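Local coordinates for LRA-12 (Uncultured bacterium, PDB 5AEB), which hydrolyses beta-lactam antibiotics, carbapenems among them, as a class B3 metallo-beta-lactamase with two zinc ions, at residues A[54-59]-A[85-90]; A[92-97]-A[130-135]; A[35-40]-A[227-232]; A[75-80]-A[98-103]; A[184-189]-A[221-226]. All coordinates share one frame; numbering follows the deposited sequence.

Contact 1 (A[54-59]-A[85-90]). With ZN (zinc ion), chain C; ZN (zinc ion), chain D.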
# COMPACT_ATOMS: atom_id res chain seq x y z
N THR A 54 6.52 2.42 1.72
CA THR A 54 7.27 3.07 2.81
C THR A 54 6.35 4.15 3.44
O THR A 54 5.16 4.20 3.15
CB THR A 54 8.57 3.75 2.30
OG1 THR A 54 8.23 4.92 1.53
CG2 THR A 54 9.35 2.82 1.42
N GLY A 55 6.88 4.95 4.35
CA GLY A 55 6.14 6.11 4.85
C GLY A 55 6.67 7.33 4.12
O GLY A 55 6.98 7.25 2.92
N LEU A 56 6.79 8.45 4.85
CA LEU A 56 7.37 9.69 4.29
C LEU A 56 8.88 9.56 4.07
O LEU A 56 9.47 8.55 4.44
CB LEU A 56 7.08 10.88 5.22
CG LEU A 56 5.61 11.03 5.59
CD1 LEU A 56 5.42 11.83 6.89
CD2 LEU A 56 4.83 11.65 4.43
N ALA A 57 9.51 10.60 3.52
CA ALA A 57 10.97 10.59 3.31
C ALA A 57 11.80 10.10 4.52
O ALA A 57 12.67 9.23 4.34
CB ALA A 57 11.47 11.94 2.78
N ALA A 58 11.49 10.57 5.73
CA ALA A 58 12.26 10.22 6.96
C ALA A 58 11.99 8.82 7.54
O ALA A 58 12.68 8.37 8.47
CB ALA A 58 12.05 11.29 8.05
N SER A 59 10.99 8.12 6.99
CA SER A 59 10.58 6.80 7.48
C SER A 59 11.59 5.65 7.24
O SER A 59 11.46 4.57 7.83
CB SER A 59 9.22 6.42 6.87
OG SER A 59 9.35 6.15 5.47
N ALA A 85 1.09 5.41 -5.87
CA ALA A 85 2.23 6.33 -6.03
C ALA A 85 1.99 7.73 -5.45
O ALA A 85 1.86 8.71 -6.19
CB ALA A 85 2.68 6.40 -7.48
N HIS A 86 1.90 7.81 -4.13
CA HIS A 86 1.81 9.08 -3.43
C HIS A 86 2.93 9.13 -2.45
O HIS A 86 3.35 8.10 -1.96
CB HIS A 86 0.49 9.23 -2.67
CG HIS A 86 -0.67 9.71 -3.51
ND1 HIS A 86 -1.96 9.52 -3.14
CD2 HIS A 86 -0.70 10.38 -4.73
CE1 HIS A 86 -2.76 10.03 -4.10
NE2 HIS A 86 -1.99 10.57 -5.06
N TYR A 87 3.34 10.35 -2.10
CA TYR A 87 4.51 10.57 -1.25
C TYR A 87 4.40 9.95 0.13
O TYR A 87 5.42 9.64 0.74
CB TYR A 87 4.84 12.07 -1.12
CG TYR A 87 3.89 12.84 -0.23
CD1 TYR A 87 2.69 13.35 -0.72
CD2 TYR A 87 4.18 13.04 1.13
CE1 TYR A 87 1.80 14.05 0.09
CE2 TYR A 87 3.31 13.74 1.96
CZ TYR A 87 2.13 14.25 1.44
OH TYR A 87 1.25 14.95 2.29
N ASP A 88 3.17 9.80 0.63
CA ASP A 88 2.95 9.15 1.94
C ASP A 88 3.17 7.61 1.91
O ASP A 88 3.25 6.99 2.96
CB ASP A 88 1.57 9.55 2.60
CG ASP A 88 0.35 9.26 1.72
OD1 ASP A 88 0.44 9.48 0.46
OD2 ASP A 88 -0.71 8.81 2.27
N HIS A 89 3.32 7.03 0.72
CA HIS A 89 3.62 5.60 0.58
C HIS A 89 4.85 5.28 -0.22
O HIS A 89 5.21 4.10 -0.33
CB HIS A 89 2.41 4.87 0.01
CG HIS A 89 1.12 5.28 0.66
ND1 HIS A 89 0.73 4.79 1.84
CD2 HIS A 89 0.16 6.22 0.28
CE1 HIS A 89 -0.45 5.36 2.19
NE2 HIS A 89 -0.79 6.25 1.24
N LEU A 90 5.50 6.32 -0.76
CA LEU A 90 6.74 6.16 -1.56
C LEU A 90 7.86 7.09 -1.12
O LEU A 90 8.94 7.10 -1.73
CB LEU A 90 6.46 6.43 -3.04
CG LEU A 90 5.70 5.41 -3.88
CD1 LEU A 90 5.68 5.88 -5.33
CD2 LEU A 90 6.37 4.06 -3.81
ZN ZN C . -2.11 7.60 1.63
ZN ZN D . -2.81 8.44 -1.80
O HOH W 1 2.33 3.70 3.48
O HOH W 2 -2.27 8.60 -0.01
O HOH W 3 -3.86 7.30 0.99
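Thr54 N donates to His89 O at 3.0 Å, and the bond is nearly straight (168° at the hydrogen). The N-H comes from well above the plane of the His89 carbonyl. The same two residues meet a second time, because the CA-H of His89 points at the Thr54 carbonyl, with CA to O 3.3 Å. A water also lies 2.9 Å from Thr54 O, within hydrogen-bonding distance. It is modelled too close to His89 ND1 for a normal hydrogen bond, so a link to the metal-binding ring is doubtful. One step on, Gly55 CA approaches Asp88 O at 3.6 Å. Leu56 lies alongside Tyr87, and its CD2 branch reaches CE2 of the ring obliquely at 3.6 Å.

The Thr54 hydroxyl sits between the backbone N and the carbonyl carbon (chi1 72°). It donates to Gly55 O at 3.0 Å and accepts from the backbone N of Ala92. The hydroxyl is therefore donor and acceptor at once. Leu56 O is held by both Ser59 N and Ser59 OG, which fixes the turn.

The segment 85-90 carries most of the zinc-binding signature of the family, which begins at Gln84. His86 ND1 binds one zinc at 1.9 Å, together with Gln84 and His161. Asp88 OD2 binds the other at 2.0 Å, with His89 NE2 and His227. A water bridges the two metals.

The loop 54-59 runs from strand 48-52 to helix 60-69 and backs the short helix 87-90. Thr54 also packs on helix 93-100, and Leu90 on helix 111-115.

Contact 2 (A[92-97]-A[130-135])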
# COMPACT_ATOMS: atom_id res chain seq x y z
N ALA A 92 10.12 7.05 1.15
CA ALA A 92 11.46 6.46 1.40
C ALA A 92 11.82 5.31 0.46
O ALA A 92 12.79 4.58 0.71
CB ALA A 92 11.60 6.01 2.86
N MET A 93 11.04 5.14 -0.60
CA MET A 93 11.24 4.03 -1.53
C MET A 93 12.55 4.09 -2.32
O MET A 93 13.25 3.08 -2.45
CB MET A 93 10.05 3.87 -2.47
CG MET A 93 10.09 2.59 -3.30
SD MET A 93 10.06 1.16 -2.19
CE MET A 93 8.28 0.99 -1.86
N ALA A 94 12.88 5.25 -2.87
CA ALA A 94 14.17 5.42 -3.55
C ALA A 94 15.34 5.03 -2.64
O ALA A 94 16.24 4.31 -3.06
CB ALA A 94 14.35 6.83 -4.09
N GLU A 95 15.29 5.48 -1.39
CA GLU A 95 16.33 5.19 -0.43
C GLU A 95 16.41 3.70 -0.07
O GLU A 95 17.51 3.13 0.02
CB GLU A 95 16.10 6.01 0.81
CG GLU A 95 17.03 5.64 1.95
CD GLU A 95 17.07 6.71 3.03
OE1 GLU A 95 16.30 7.71 2.95
OE2 GLU A 95 17.89 6.55 3.98
N ILE A 96 15.26 3.08 0.13
CA ILE A 96 15.24 1.67 0.48
C ILE A 96 15.70 0.84 -0.71
O ILE A 96 16.39 -0.16 -0.54
CB ILE A 96 13.89 1.24 1.08
CG1 ILE A 96 13.87 1.68 2.54
CG2 ILE A 96 13.68 -0.27 1.05
CD1 ILE A 96 12.48 2.06 3.00
N LYS A 97 15.37 1.28 -1.90
CA LYS A 97 15.78 0.55 -3.06
C LYS A 97 17.28 0.68 -3.24
O LYS A 97 17.95 -0.29 -3.65
CB LYS A 97 15.06 1.05 -4.32
CG LYS A 97 15.31 0.15 -5.51
CD LYS A 97 14.78 0.75 -6.80
CE LYS A 97 15.15 -0.15 -7.95
NZ LYS A 97 15.21 0.65 -9.19
N MET A 130 7.35 15.58 -5.48
CA MET A 130 6.92 15.48 -4.08
C MET A 130 7.61 14.37 -3.28
O MET A 130 7.59 14.37 -2.06
CB MET A 130 5.41 15.36 -3.99
CG MET A 130 4.68 16.53 -4.65
SD MET A 130 3.05 16.01 -5.23
CE MET A 130 2.29 15.72 -3.64
N PHE A 131 8.23 13.43 -3.98
CA PHE A 131 9.06 12.39 -3.36
C PHE A 131 10.20 12.05 -4.33
O PHE A 131 10.10 12.39 -5.53
CB PHE A 131 8.24 11.12 -3.03
CG PHE A 131 7.52 10.54 -4.21
CD1 PHE A 131 8.13 9.57 -5.01
CD2 PHE A 131 6.23 10.94 -4.53
CE1 PHE A 131 7.47 9.04 -6.12
CE2 PHE A 131 5.55 10.41 -5.62
CZ PHE A 131 6.17 9.45 -6.43
N GLU A 132 11.25 11.40 -3.83
CA GLU A 132 12.40 11.02 -4.71
C GLU A 132 11.93 10.05 -5.80
O GLU A 132 11.37 9.00 -5.50
CB GLU A 132 13.56 10.41 -3.90
CG GLU A 132 14.83 10.08 -4.71
CD GLU A 132 15.56 11.32 -5.23
OE1 GLU A 132 15.54 12.38 -4.57
OE2 GLU A 132 16.13 11.24 -6.34
N PRO A 133 12.13 10.43 -7.08
CA PRO A 133 11.79 9.54 -8.20
C PRO A 133 12.36 8.13 -8.02
O PRO A 133 13.44 7.96 -7.49
CB PRO A 133 12.48 10.21 -9.40
CG PRO A 133 12.46 11.66 -9.05
CD PRO A 133 12.64 11.73 -7.55
N ILE A 134 11.61 7.13 -8.47
CA ILE A 134 12.10 5.76 -8.53
C ILE A 134 11.68 5.18 -9.89
O ILE A 134 10.60 5.48 -10.41
CB ILE A 134 11.54 4.81 -7.44
CG1 ILE A 134 11.11 5.50 -6.16
CG2 ILE A 134 12.63 3.81 -7.09
CD1 ILE A 134 9.67 5.96 -6.20
N ILE A 135 12.53 4.34 -10.43
CA ILE A 135 12.20 3.65 -11.69
C ILE A 135 11.92 2.17 -11.40
O ILE A 135 12.76 1.48 -10.81
CB ILE A 135 13.34 3.79 -12.71
CG1 ILE A 135 13.48 5.27 -13.09
CG2 ILE A 135 13.14 2.89 -13.94
CD1 ILE A 135 14.87 5.62 -13.58
O HOH W 4 11.35 7.83 -3.02
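The first turn of the helix at Ala94 lies against an extended chain at Ile134, their CA atoms 5.4 Å apart. The side chain of Ala94 points at this chain. Its CB meets CG of Glu132 at 3.3 Å, a tight approach. Beyond CG the Glu132 side chain bends, and its carboxylate leads away from the helix.

Ile134 is the main apolar partner. Its CG1 branch lies 3.7 Å from Ala94 N and 4.2 Å from CB of Met93. Its CG2 branch lies 3.8 Å from CD of Lys97. The chi1 of Ile134 is -26°, away from a staggered value, so the residue is probably somewhat strained where it fits against the helix.

Lys97 has CG anti to the backbone N (chi1 -171°) and is extended from there to its end. The chain passes over Ile134 at a slant and brings NZ to Ile135 O at 3.1 Å. The amine meets this carbonyl nearly head-on, with a C=O...N angle of 162°. Asp137 is a second, long and weak partner for the charge.

A water fills in where the backbones do not bond directly. It accepts from Ala94 N at 3.0 Å and lies 2.7 Å from Glu132 O, within hydrogen-bonding distance. Ala94 N belongs to the first turn of the helix, which has no helical carbonyl to pair with, so the water satisfies it.

The contact thus joins helix 93-100 to the loop that leads into strand 138-140. Ile134 packs on Leu90 of helix 87-90 as well. Met93 and Lys97 lie on Leu80 of strand 77-81.

Contact 3 (A[35-40]-A[227-232]). With ZN (zinc ion), chain C.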
# COMPACT_ATOMS: atom_id res chain seq x y z
N THR A 35 4.47 3.06 10.14
CA THR A 35 4.33 4.02 11.20
C THR A 35 2.97 3.84 11.86
O THR A 35 2.26 2.88 11.58
CB THR A 35 4.51 5.48 10.72
OG1 THR A 35 3.41 5.89 9.89
CG2 THR A 35 5.83 5.65 10.01
N TYR A 36 2.63 4.75 12.75
CA TYR A 36 1.39 4.63 13.46
C TYR A 36 0.20 4.66 12.47
O TYR A 36 -0.76 3.92 12.69
CB TYR A 36 1.27 5.70 14.56
CG TYR A 36 0.06 5.49 15.44
CD1 TYR A 36 -1.17 6.03 15.07
CD2 TYR A 36 0.14 4.75 16.64
CE1 TYR A 36 -2.30 5.84 15.85
CE2 TYR A 36 -0.99 4.57 17.43
CZ TYR A 36 -2.21 5.11 17.02
OH TYR A 36 -3.36 4.95 17.75
N ASP A 37 0.29 5.46 11.40
CA ASP A 37 -0.73 5.49 10.32
C ASP A 37 -0.28 5.10 8.89
O ASP A 37 -1.11 4.67 8.09
CB ASP A 37 -1.48 6.83 10.26
CG ASP A 37 -2.80 6.73 9.47
OD1 ASP A 37 -3.68 5.90 9.80
OD2 ASP A 37 -2.97 7.49 8.51
N LEU A 38 1.00 5.24 8.54
CA LEU A 38 1.44 4.82 7.19
C LEU A 38 1.83 3.35 7.19
O LEU A 38 2.83 2.95 7.77
CB LEU A 38 2.53 5.74 6.63
CG LEU A 38 2.16 7.23 6.74
CD1 LEU A 38 3.24 8.12 6.14
CD2 LEU A 38 0.82 7.47 6.05
N ALA A 39 1.01 2.55 6.53
CA ALA A 39 1.11 1.09 6.64
C ALA A 39 2.14 0.57 5.67
O ALA A 39 2.08 0.85 4.46
CB ALA A 39 -0.24 0.45 6.39
N CYS A 40 3.11 -0.15 6.21
CA CYS A 40 4.14 -0.82 5.43
C CYS A 40 4.16 -2.26 5.90
O CYS A 40 3.96 -2.55 7.10
CB CYS A 40 5.50 -0.19 5.69
SG CYS A 40 5.45 1.59 5.40
N HIS A 227 -3.43 2.84 4.90
CA HIS A 227 -3.38 3.60 6.16
C HIS A 227 -3.94 2.75 7.27
O HIS A 227 -4.98 2.11 7.09
CB HIS A 227 -4.17 4.92 6.05
CG HIS A 227 -3.49 5.96 5.19
ND1 HIS A 227 -2.79 7.00 5.71
CD2 HIS A 227 -3.44 6.11 3.81
CE1 HIS A 227 -2.26 7.73 4.69
NE2 HIS A 227 -2.68 7.20 3.53
N ALA A 228 -3.31 2.78 8.46
CA ALA A 228 -3.78 1.97 9.57
C ALA A 228 -5.24 2.30 9.88
O ALA A 228 -6.06 1.40 10.11
CB ALA A 228 -2.90 2.13 10.80
N SER A 229 -5.58 3.58 9.84
CA SER A 229 -6.91 4.00 10.21
C SER A 229 -7.95 3.39 9.28
O SER A 229 -9.05 3.11 9.72
CB SER A 229 -7.03 5.53 10.26
OG SER A 229 -6.74 6.09 8.99
N GLN A 230 -7.59 3.14 8.00
CA GLN A 230 -8.59 2.65 7.05
C GLN A 230 -9.09 1.23 7.31
O GLN A 230 -10.17 0.90 6.89
CB GLN A 230 -8.14 2.78 5.60
CG GLN A 230 -7.82 4.21 5.21
CD GLN A 230 -7.05 4.29 3.89
OE1 GLN A 230 -6.17 3.43 3.57
NE2 GLN A 230 -7.37 5.29 3.12
N PHE A 231 -8.32 0.42 8.01
CA PHE A 231 -8.84 -0.86 8.52
C PHE A 231 -8.92 -0.92 10.03
O PHE A 231 -8.92 -2.02 10.59
CB PHE A 231 -8.06 -2.08 7.98
CG PHE A 231 -6.59 -2.13 8.32
CD1 PHE A 231 -5.68 -1.24 7.77
CD2 PHE A 231 -6.09 -3.16 9.11
CE1 PHE A 231 -4.32 -1.34 8.05
CE2 PHE A 231 -4.74 -3.26 9.41
CZ PHE A 231 -3.84 -2.35 8.87
N SER A 232 -8.98 0.23 10.67
CA SER A 232 -9.06 0.32 12.15
C SER A 232 -8.00 -0.53 12.84
O SER A 232 -8.31 -1.27 13.77
CB SER A 232 -10.42 -0.17 12.64
OG SER A 232 -11.44 0.68 12.21
ZN ZN C . -2.11 7.60 1.63
O HOH W 3 -3.86 7.30 0.99
O HOH W 2 -2.27 8.60 -0.01
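The His227 ring meets the Asp37 carboxylate at its edge, and the two planes are 42° apart. OD2 of Asp37 lies close to the plane of the ring and accepts from ND1 at 2.8 Å. Seen from the aspartate, the N-H arrives from above the carboxylate plane, 48° out of it. CD2 of Leu38 comes obliquely to CE1 of the ring at 3.4 Å. The ring of Trp17 also meets the imidazole at a slant, while that of His89 stands about perpendicular to it.

The other carboxylate oxygen is used too. Asp37 OD1 accepts from Ser229 N at 3.0 Å, met almost along its C-O axis. The backbones join where Ala228 N donates to Asp37 O at 2.9 Å. Asp37 therefore takes three bonds from three successive residues, and Trp17 adds a weak one to OD2.

On the far side of the ring, NE2 of His227 binds zinc at 2.0 Å, in a site shared with Asp88 and His89. This is a His-carboxylate pair in which the aspartate is a second-shell residue. It holds the ring's rotation, and it probably makes NE2 a stronger donor to the metal.

Contact 4 (A[75-80]-A[98-103])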
# COMPACT_ATOMS: atom_id res chain seq x y z
N THR A 75 19.15 -6.95 4.28
CA THR A 75 19.83 -7.49 3.09
C THR A 75 19.13 -8.68 2.50
O THR A 75 19.53 -9.15 1.44
CB THR A 75 21.31 -7.96 3.32
OG1 THR A 75 21.37 -8.86 4.44
CG2 THR A 75 22.25 -6.80 3.51
N ASP A 76 18.12 -9.22 3.18
CA ASP A 76 17.29 -10.26 2.57
C ASP A 76 16.16 -9.69 1.68
O ASP A 76 15.42 -10.47 1.11
CB ASP A 76 16.72 -11.24 3.62
CG ASP A 76 17.79 -12.21 4.18
OD1 ASP A 76 18.53 -12.83 3.40
OD2 ASP A 76 17.89 -12.36 5.42
N THR A 77 16.04 -8.36 1.58
CA THR A 77 14.98 -7.71 0.80
C THR A 77 15.20 -7.95 -0.68
O THR A 77 16.25 -7.61 -1.20
CB THR A 77 14.88 -6.20 1.09
OG1 THR A 77 14.64 -6.01 2.49
CG2 THR A 77 13.73 -5.56 0.33
N LYS A 78 14.23 -8.58 -1.34
CA LYS A 78 14.39 -8.91 -2.76
C LYS A 78 13.47 -8.12 -3.66
O LYS A 78 13.81 -7.83 -4.80
CB LYS A 78 14.14 -10.40 -3.01
CG LYS A 78 15.14 -11.39 -2.45
CD LYS A 78 16.61 -11.06 -2.69
CE LYS A 78 17.46 -12.22 -2.16
NZ LYS A 78 18.58 -11.81 -1.24
N ILE A 79 12.30 -7.78 -3.13
CA ILE A 79 11.22 -7.15 -3.88
C ILE A 79 10.60 -6.00 -3.08
O ILE A 79 10.42 -6.10 -1.86
CB ILE A 79 10.14 -8.17 -4.33
CG1 ILE A 79 10.77 -9.29 -5.17
CG2 ILE A 79 9.01 -7.45 -5.09
CD1 ILE A 79 9.80 -10.35 -5.68
N LEU A 80 10.37 -4.90 -3.78
CA LEU A 80 9.67 -3.71 -3.29
C LEU A 80 8.40 -3.52 -4.11
O LEU A 80 8.43 -3.52 -5.35
CB LEU A 80 10.57 -2.46 -3.45
CG LEU A 80 11.96 -2.55 -2.80
CD1 LEU A 80 12.82 -1.35 -3.18
CD2 LEU A 80 11.85 -2.69 -1.27
N LYS A 98 17.80 1.88 -2.95
CA LYS A 98 19.24 2.10 -3.09
C LYS A 98 20.02 1.17 -2.20
O LYS A 98 20.96 0.52 -2.65
CB LYS A 98 19.61 3.55 -2.79
CG LYS A 98 19.47 4.41 -4.03
CD LYS A 98 19.39 5.85 -3.54
CE LYS A 98 19.63 6.79 -4.67
NZ LYS A 98 21.10 6.90 -4.72
N ILE A 99 19.60 1.11 -0.95
CA ILE A 99 20.30 0.38 0.10
C ILE A 99 20.17 -1.14 -0.05
O ILE A 99 21.13 -1.86 0.11
CB ILE A 99 19.79 0.80 1.52
CG1 ILE A 99 20.23 2.23 1.82
CG2 ILE A 99 20.32 -0.17 2.58
CD1 ILE A 99 19.46 2.88 2.95
N THR A 100 18.99 -1.61 -0.41
CA THR A 100 18.73 -3.05 -0.52
C THR A 100 19.14 -3.61 -1.86
O THR A 100 19.45 -4.79 -1.95
CB THR A 100 17.22 -3.37 -0.33
OG1 THR A 100 16.44 -2.58 -1.25
CG2 THR A 100 16.78 -3.08 1.10
N GLY A 101 19.11 -2.80 -2.91
CA GLY A 101 19.26 -3.33 -4.29
C GLY A 101 18.13 -4.26 -4.74
O GLY A 101 18.29 -5.06 -5.66
N ALA A 102 16.97 -4.16 -4.09
CA ALA A 102 15.80 -4.99 -4.42
C ALA A 102 15.18 -4.47 -5.73
O ALA A 102 15.42 -3.32 -6.10
CB ALA A 102 14.77 -4.97 -3.28
N LYS A 103 14.45 -5.35 -6.42
CA LYS A 103 13.70 -5.00 -7.64
C LYS A 103 12.38 -4.32 -7.23
O LYS A 103 11.62 -4.84 -6.37
CB LYS A 103 13.43 -6.26 -8.48
CG LYS A 103 14.69 -6.79 -9.17
CD LYS A 103 14.41 -8.01 -10.06
CE LYS A 103 15.60 -8.33 -10.98
NZ LYS A 103 15.59 -9.77 -11.38
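Thr100 ends the helix of a beta-alpha-beta crossover and packs on Thr77, in the first of the two parallel strands that the helix links. The methyl CG2 of Thr100 lies 3.7 Å from CB of Thr77, and the two side chains pass at a slant. The hydroxyl OG1 sits between the backbone N and the carbonyl carbon (chi1 54°), which turns it toward the following chain. There it accepts from Ala102 N at 3.3 Å, an ST turn. It is also bonded to Ile96 O, one turn back in the helix. Gly101 then takes the chain out of the helix with a positive phi of 65°.

Ala102 points back at the strand. Its CB touches Lys78 O at 3.4 Å and CG of Leu80 at 3.7 Å, and it also meets the methyl of Thr77.

At Lys103 the chain becomes a strand parallel to 77-81 in the larger sheet. Its side chain leads off, extended beyond CG, and is exposed. Its backbone bonds on both sides of Ile79. Lys103 N donates to Lys78 O at 3.0 Å. Lys103 O accepts from Leu80 N at 2.9 Å, with an N-H...O angle of 170°, and the CA-H of Ile79 points at the same oxygen.

Contact 5 (A[184-189]-A[221-226])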
# COMPACT_ATOMS: atom_id res chain seq x y z
N ALA A 184 -5.18 -4.04 0.60
CA ALA A 184 -6.07 -3.28 -0.29
C ALA A 184 -5.66 -1.83 -0.35
O ALA A 184 -5.30 -1.21 0.68
CB ALA A 184 -7.53 -3.37 0.17
N ASN A 185 -5.73 -1.28 -1.56
CA ASN A 185 -5.72 0.15 -1.64
C ASN A 185 -7.16 0.67 -1.73
O ASN A 185 -7.80 0.54 -2.76
CB ASN A 185 -4.89 0.67 -2.79
CG ASN A 185 -4.55 2.13 -2.60
OD1 ASN A 185 -5.21 3.01 -3.18
ND2 ASN A 185 -3.64 2.39 -1.66
N MET A 186 -7.67 1.24 -0.64
CA MET A 186 -9.09 1.71 -0.61
C MET A 186 -9.29 2.86 -1.62
O MET A 186 -8.44 3.76 -1.71
CB MET A 186 -9.50 2.13 0.82
CG MET A 186 -9.25 1.05 1.89
SD MET A 186 -9.86 -0.56 1.37
CE MET A 186 -11.62 -0.39 1.70
N PRO A 187 -10.40 2.85 -2.39
CA PRO A 187 -10.63 3.88 -3.42
C PRO A 187 -11.15 5.19 -2.82
O PRO A 187 -12.29 5.57 -3.04
CB PRO A 187 -11.69 3.24 -4.32
CG PRO A 187 -12.46 2.36 -3.36
CD PRO A 187 -11.45 1.81 -2.41
N THR A 188 -10.31 5.85 -2.05
CA THR A 188 -10.65 7.14 -1.54
C THR A 188 -10.44 8.14 -2.68
O THR A 188 -9.69 7.87 -3.63
CB THR A 188 -9.78 7.47 -0.32
OG1 THR A 188 -8.39 7.41 -0.69
CG2 THR A 188 -10.06 6.45 0.84
N ILE A 189 -11.14 9.26 -2.60
CA ILE A 189 -11.04 10.33 -3.58
C ILE A 189 -10.21 11.48 -3.01
O ILE A 189 -10.45 11.97 -1.89
CB ILE A 189 -12.43 10.83 -4.02
CG1 ILE A 189 -13.20 9.68 -4.68
CG2 ILE A 189 -12.32 12.07 -4.91
CD1 ILE A 189 -14.66 9.98 -4.87
N ASP A 221 -9.70 -13.71 3.81
CA ASP A 221 -9.90 -13.91 5.23
C ASP A 221 -9.56 -12.63 5.98
O ASP A 221 -10.27 -12.24 6.90
CB ASP A 221 -9.00 -15.06 5.69
CG ASP A 221 -9.37 -16.38 5.01
OD1 ASP A 221 -10.59 -16.74 5.07
OD2 ASP A 221 -8.49 -17.06 4.41
N ILE A 222 -8.49 -11.96 5.54
CA ILE A 222 -7.93 -10.77 6.18
C ILE A 222 -7.67 -9.67 5.14
O ILE A 222 -7.17 -9.94 4.03
CB ILE A 222 -6.60 -11.12 6.91
CG1 ILE A 222 -6.89 -12.11 8.06
CG2 ILE A 222 -5.82 -9.87 7.33
CD1 ILE A 222 -5.63 -12.67 8.69
N TRP A 223 -8.08 -8.45 5.48
CA TRP A 223 -7.76 -7.31 4.66
C TRP A 223 -6.99 -6.32 5.48
O TRP A 223 -7.26 -6.13 6.70
CB TRP A 223 -9.00 -6.66 4.06
CG TRP A 223 -9.92 -5.96 5.04
CD1 TRP A 223 -10.78 -6.55 5.95
CD2 TRP A 223 -10.11 -4.50 5.22
NE1 TRP A 223 -11.45 -5.60 6.67
CE2 TRP A 223 -11.10 -4.36 6.27
CE3 TRP A 223 -9.58 -3.36 4.62
CZ2 TRP A 223 -11.53 -3.10 6.72
CZ3 TRP A 223 -10.03 -2.11 5.07
CH2 TRP A 223 -10.99 -1.98 6.09
N VAL A 224 -6.02 -5.71 4.84
CA VAL A 224 -5.34 -4.58 5.44
C VAL A 224 -5.33 -3.47 4.41
O VAL A 224 -5.73 -3.69 3.25
CB VAL A 224 -3.90 -4.94 5.88
CG1 VAL A 224 -3.92 -6.02 6.97
CG2 VAL A 224 -3.11 -5.41 4.66
N ALA A 225 -4.88 -2.27 4.79
CA ALA A 225 -4.97 -1.14 3.87
C ALA A 225 -3.71 -0.28 3.90
O ALA A 225 -2.77 -0.58 4.64
CB ALA A 225 -6.24 -0.32 4.15
N SER A 226 -3.67 0.75 3.07
CA SER A 226 -2.51 1.62 2.98
C SER A 226 -2.34 2.53 4.22
O SER A 226 -1.23 2.93 4.54
CB SER A 226 -2.60 2.46 1.71
OG SER A 226 -2.31 1.61 0.57
O HOH W 5 -5.85 2.37 1.14
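Met186 folds back at chi2 (-48°) and chi3 (-79°), and this turns its sulfur toward the indole of Trp223. Trp223 has CG between its backbone N and carbonyl carbon (chi1 69°), which brings its CZ3 to the sulfur. The two side chains cross at about a right angle. SD of Met186 lies 4.0 Å from CZ3 of Trp223, obliquely beside the six-membered ring, a Met-aromatic contact. Nearer the backbone, CG of Met186 meets CB of Ala225, also at 4.0 Å.

The backbones are joined by one strong bond, Ala184 N to Val224 O, at 2.7 Å and nearly straight. The CA-H of Ala225 then points at Ala184 O, with CA to O 3.2 Å. Past this point a water lies between the chains. It accepts from Met186 N at 2.8 Å and, weakly, from Ser226 N.

Asn185 and Ser226 come close on the side of the metal site. The nearest atom of the Ser226 side chain is about 5 Å from a zinc ion, and the serine hydroxyl is bonded to that of Thr83.

Strand 222-225 is outermost in the smaller sheet and runs parallel to 178-184. From here residues 221-226 lead on to the zinc ligand His227, while 185-189 passes beside the metal site. Trp223 NE1 is bonded to Asp250 O, and the indole meets Tyr254 edge-to-face. Met186 packs on helix 251-267, and Ala184 on Met215 of helix 204-216.

Overall arrangement
Contacts 1, 3 and 5 are buried near the chain's centre, while contacts 2 and 4 lie further out, partly exposed. Contacts 1 and 3 supply ligands to the same zinc ion, and their chemistry is polar and metal-bound. Contact 5 runs into contact 3 along the chain, and Ser226 O also bonds to Ala39 N. It combines one backbone bond with apolar packing. Contacts 2 and 4 share helix 93-100, where Lys97 touches Leu80. Contact 2 rests on Ile134, a lysine-to-carbonyl bond and a water, contact 4 on parallel backbone bonds and small side chains. Contact 1 reaches that helix through Thr54 and Ala92. The loop closed by contact 3 encloses all the others, joining the two sheets.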